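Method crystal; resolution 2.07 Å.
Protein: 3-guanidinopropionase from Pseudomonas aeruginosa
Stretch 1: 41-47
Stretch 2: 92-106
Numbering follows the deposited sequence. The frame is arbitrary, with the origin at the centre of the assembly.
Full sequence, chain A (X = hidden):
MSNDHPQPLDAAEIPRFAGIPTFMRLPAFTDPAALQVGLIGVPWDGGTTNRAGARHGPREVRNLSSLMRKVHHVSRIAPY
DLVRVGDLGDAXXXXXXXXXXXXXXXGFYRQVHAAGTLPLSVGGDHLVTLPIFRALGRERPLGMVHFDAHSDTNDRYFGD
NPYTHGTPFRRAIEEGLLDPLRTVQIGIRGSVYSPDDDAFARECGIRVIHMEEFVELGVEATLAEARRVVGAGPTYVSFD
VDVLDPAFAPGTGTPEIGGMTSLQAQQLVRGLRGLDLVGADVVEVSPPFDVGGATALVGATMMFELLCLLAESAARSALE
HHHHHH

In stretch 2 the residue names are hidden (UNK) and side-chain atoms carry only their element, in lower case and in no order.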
# COMPACT_ATOMS: atom_id res chain seq x y z
N GLY A 41 24.96 -1.37 11.21
CA GLY A 41 24.05 -0.49 10.50
C GLY A 41 24.62 0.91 10.38
O GLY A 41 25.24 1.42 11.31
N VAL A 42 24.41 1.56 9.23
CA VAL A 42 24.76 2.97 9.11
C VAL A 42 23.55 3.78 8.63
O VAL A 42 23.38 4.02 7.42
CB VAL A 42 25.94 3.20 8.20
CG1 VAL A 42 26.40 4.64 8.36
CG2 VAL A 42 27.06 2.20 8.53
N PRO A 43 22.71 4.19 9.58
CA PRO A 43 21.40 4.75 9.27
C PRO A 43 21.54 6.22 8.92
O PRO A 43 21.25 7.09 9.73
CB PRO A 43 20.62 4.55 10.58
CG PRO A 43 21.69 4.59 11.66
CD PRO A 43 22.90 3.96 11.04
N TRP A 44 21.99 6.50 7.69
CA TRP A 44 22.40 7.84 7.33
C TRP A 44 22.14 8.11 5.85
O TRP A 44 22.60 7.37 4.97
CB TRP A 44 23.89 8.00 7.65
CG TRP A 44 24.45 9.35 7.32
CD1 TRP A 44 23.92 10.56 7.67
CD2 TRP A 44 25.65 9.63 6.60
NE1 TRP A 44 24.73 11.58 7.21
CE2 TRP A 44 25.79 11.03 6.54
CE3 TRP A 44 26.64 8.82 5.99
CZ2 TRP A 44 26.86 11.66 5.90
CZ3 TRP A 44 27.72 9.45 5.36
CH2 TRP A 44 27.82 10.86 5.33
N ASP A 45 21.36 9.14 5.57
CA ASP A 45 21.08 9.48 4.16
C ASP A 45 21.29 10.97 3.87
O ASP A 45 20.68 11.54 2.95
CB ASP A 45 19.69 8.98 3.71
CG ASP A 45 18.54 9.54 4.57
OD1 ASP A 45 18.73 10.56 5.28
OD2 ASP A 45 17.44 8.94 4.54
N GLY A 46 22.16 11.60 4.65
CA GLY A 46 22.56 13.01 4.43
C GLY A 46 23.07 13.29 3.01
O GLY A 46 22.93 14.40 2.49
N GLY A 47 23.67 12.28 2.37
CA GLY A 47 24.19 12.44 1.01
C GLY A 47 23.13 12.36 -0.08
O GLY A 47 23.45 12.49 -1.28
N UNK A 92 27.52 5.78 14.85
CA UNK A 92 26.97 7.07 15.26
C UNK A 92 26.70 7.95 14.03
O UNK A 92 27.51 7.98 13.11
c UNK A 92 29.34 6.93 15.75
c UNK A 92 28.88 5.56 15.37
c UNK A 92 28.09 7.67 16.15
N UNK A 93 25.56 8.62 14.02
CA UNK A 93 25.11 9.39 12.87
C UNK A 93 24.48 10.71 13.36
O UNK A 93 23.96 10.77 14.47
c UNK A 93 23.28 9.41 11.11
c UNK A 93 24.08 8.55 12.06
c UNK A 93 24.78 7.41 11.29
N UNK A 94 24.54 11.75 12.53
CA UNK A 94 23.91 13.05 12.79
C UNK A 94 23.09 13.46 11.56
O UNK A 94 23.65 13.90 10.54
c UNK A 94 24.97 14.11 13.11
c UNK A 94 24.37 15.51 13.37
o UNK A 94 23.20 15.80 13.08
n UNK A 94 25.19 16.38 13.92
N UNK A 95 21.76 13.32 11.64
CA UNK A 95 20.88 13.56 10.48
C UNK A 95 20.84 15.02 10.01
O UNK A 95 20.35 15.30 8.90
c UNK A 95 19.58 13.30 12.51
c UNK A 95 21.01 12.91 12.85
c UNK A 95 19.50 13.13 10.98
N UNK A 96 21.34 15.93 10.83
CA UNK A 96 21.29 17.36 10.56
C UNK A 96 22.58 17.91 9.94
O UNK A 96 22.56 18.91 9.22
c UNK A 96 19.63 17.72 12.44
c UNK A 96 18.46 17.79 11.42
c UNK A 96 20.98 18.16 11.87
c UNK A 96 21.00 19.69 11.64
N UNK A 97 23.69 17.24 10.22
CA UNK A 97 25.03 17.76 9.92
C UNK A 97 25.85 16.67 9.24
O UNK A 97 26.32 15.73 9.89
c UNK A 97 27.09 18.79 11.02
c UNK A 97 25.71 18.18 11.23
o UNK A 97 27.57 19.46 11.97
o UNK A 97 27.70 18.62 9.93
N UNK A 98 25.99 16.81 7.93
CA UNK A 98 26.62 15.84 7.06
C UNK A 98 28.10 15.65 7.41
O UNK A 98 28.59 14.52 7.52
c UNK A 98 26.47 16.32 5.62
c UNK A 98 28.42 15.48 4.28
c UNK A 98 26.27 15.97 3.17
c UNK A 98 26.92 15.45 4.45
N UNK A 99 28.81 16.76 7.61
CA UNK A 99 30.24 16.72 7.92
C UNK A 99 30.49 16.09 9.28
O UNK A 99 31.42 15.30 9.44
c UNK A 99 31.54 17.96 5.36
c UNK A 99 30.85 18.11 7.84
c UNK A 99 31.70 20.12 6.63
c UNK A 99 30.92 18.82 6.48
N UNK A 100 29.63 16.39 10.24
CA UNK A 100 29.72 15.73 11.54
C UNK A 100 29.48 14.20 11.45
O UNK A 100 30.17 13.43 12.12
c UNK A 100 28.94 15.82 13.93
o UNK A 100 30.08 15.84 14.43
c UNK A 100 28.77 16.37 12.54
o UNK A 100 27.94 15.37 14.54
N UNK A 101 28.52 13.77 10.62
CA UNK A 101 28.26 12.33 10.46
C UNK A 101 29.45 11.60 9.84
O UNK A 101 29.84 10.54 10.33
o UNK A 101 25.86 12.38 10.40
c UNK A 101 27.00 12.06 9.64
N UNK A 102 30.04 12.21 8.82
CA UNK A 102 31.25 11.69 8.17
C UNK A 102 32.35 11.47 9.18
O UNK A 102 33.00 10.40 9.19
c UNK A 102 31.75 12.67 7.12
c UNK A 102 31.89 13.77 4.90
c UNK A 102 31.18 12.69 5.71
c UNK A 102 31.30 11.29 5.03
N UNK A 103 32.58 12.47 10.04
CA UNK A 103 33.59 12.33 11.09
C UNK A 103 33.26 11.18 12.04
O UNK A 103 34.11 10.35 12.35
n UNK A 103 34.04 13.55 16.31
c UNK A 103 33.18 14.37 15.70
c UNK A 103 33.73 13.63 11.90
n UNK A 103 31.96 14.55 16.22
c UNK A 103 34.83 13.57 12.98
n UNK A 103 33.52 14.99 14.57
c UNK A 103 34.82 14.84 13.89
N UNK A 104 32.01 11.16 12.52
CA UNK A 104 31.61 10.20 13.55
C UNK A 104 31.63 8.78 12.99
O UNK A 104 32.11 7.85 13.65
c UNK A 104 27.03 12.31 16.67
n UNK A 104 28.04 11.77 15.98
n UNK A 104 26.86 13.63 16.68
n UNK A 104 26.20 11.53 17.34
c UNK A 104 29.00 12.53 15.20
c UNK A 104 30.32 11.79 15.06
c UNK A 104 30.24 10.57 14.11
N UNK A 105 31.16 8.63 11.75
CA UNK A 105 31.13 7.31 11.14
C UNK A 105 32.53 6.76 10.95
O UNK A 105 32.78 5.59 11.28
c UNK A 105 28.89 7.64 10.08
c UNK A 105 30.53 5.93 9.15
c UNK A 105 28.07 7.94 8.82
c UNK A 105 30.36 7.29 9.81
N UNK A 106 33.45 7.58 10.44
CA UNK A 106 34.83 7.12 10.25
C UNK A 106 35.46 6.70 11.59
O UNK A 106 36.19 5.71 11.66
c UNK A 106 35.70 8.20 9.58
c UNK A 106 37.18 7.78 9.49
o UNK A 106 39.33 8.56 8.81
c UNK A 106 38.10 8.81 8.83
o UNK A 106 37.61 9.84 8.32
O HOH W 1 23.86 14.19 7.96

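Position 92 has three carbons closing a ring onto its own backbone N and points away from stretch 1: Pro-92. At 93 one carbon carries two more, directed toward stretch 1, with one methyl 3.7 Å from Trp-44 CD1 and 3.4 Å from Pro-43 O. This is Val-93, whose CG2 also lies 3.9 Å from Pro-43 CD.

Position 94 has two carbons, the second bearing one oxygen and one nitrogen, and points away. That is Asn-94, a local organizer: Asn-94 OD1 accepts from the backbone N of 96 at 2.9 Å. Position 95, another three-carbon ring closed on N, is Pro-95. Position 96 has four carbons forked at the first, one arm two carbons long, and makes no contact with stretch 1: Ile-96. At 97 two carbons end in two oxygens, one of them 3.0 Å from the backbone N of 100. This is Asp-97, the N-cap, its OD1 receiving that bond.

Position 98 opens the helix with four carbons forked at the second; one tip sits 3.8 Å from Gly-46 O. It is Leu-98, and its CG lies 4.1 Å from Trp-44 CZ2. Position 99 has the same fork but points away, exposed: Leu-99. Position 100 has two carbons and two terminal oxygens, out of reach of stretch 1: Asp-100, whose OD2 accepts from Asn-94 ND2 at 3.0 Å.

Position 101 has one carbon and one oxygen, with CB 3.4 Å from Trp-44 NE1: Ser-101. Its OG accepts from Asn-94 N (2.6 Å) and donates to Asn-94 O (2.7 Å), tying helix to loop. Position 102, four carbons forked at the second, brings one tip 3.5 Å from Trp-44 CH2: Leu-102.

Positions 103 and 104 each carry three carbons, a nitrogen, and a carbon with two more nitrogens. They are Arg-103 and Arg-104, both salt-bridged to Asp-100. Position 105, four carbons forked at the first, reaches Trp-44 CE3 at 3.3 Å with its long arm: Ile-105, whose CD1 is also 3.7 Å from Val-42 CG1. Position 106, three carbons ending in two oxygens, is Glu-106, out of reach.

The rule is one large plug in a prepared socket. Trp-44 fills a pocket of aliphatic side chains, while Ser-101 CB lies over the face of its five-membered ring, 3.7 Å from the centroid. No direct hydrogen bond crosses; a water accepts from Trp-44 NE1 at 2.9 Å and donates to Asn-94 O at 2.6 Å, so the indole's polar edge is satisfied. Polar groups organize stretch 2 itself, and packing joins the two.

Stretch 2 92-106: PVNPIDLLDSLRRIE
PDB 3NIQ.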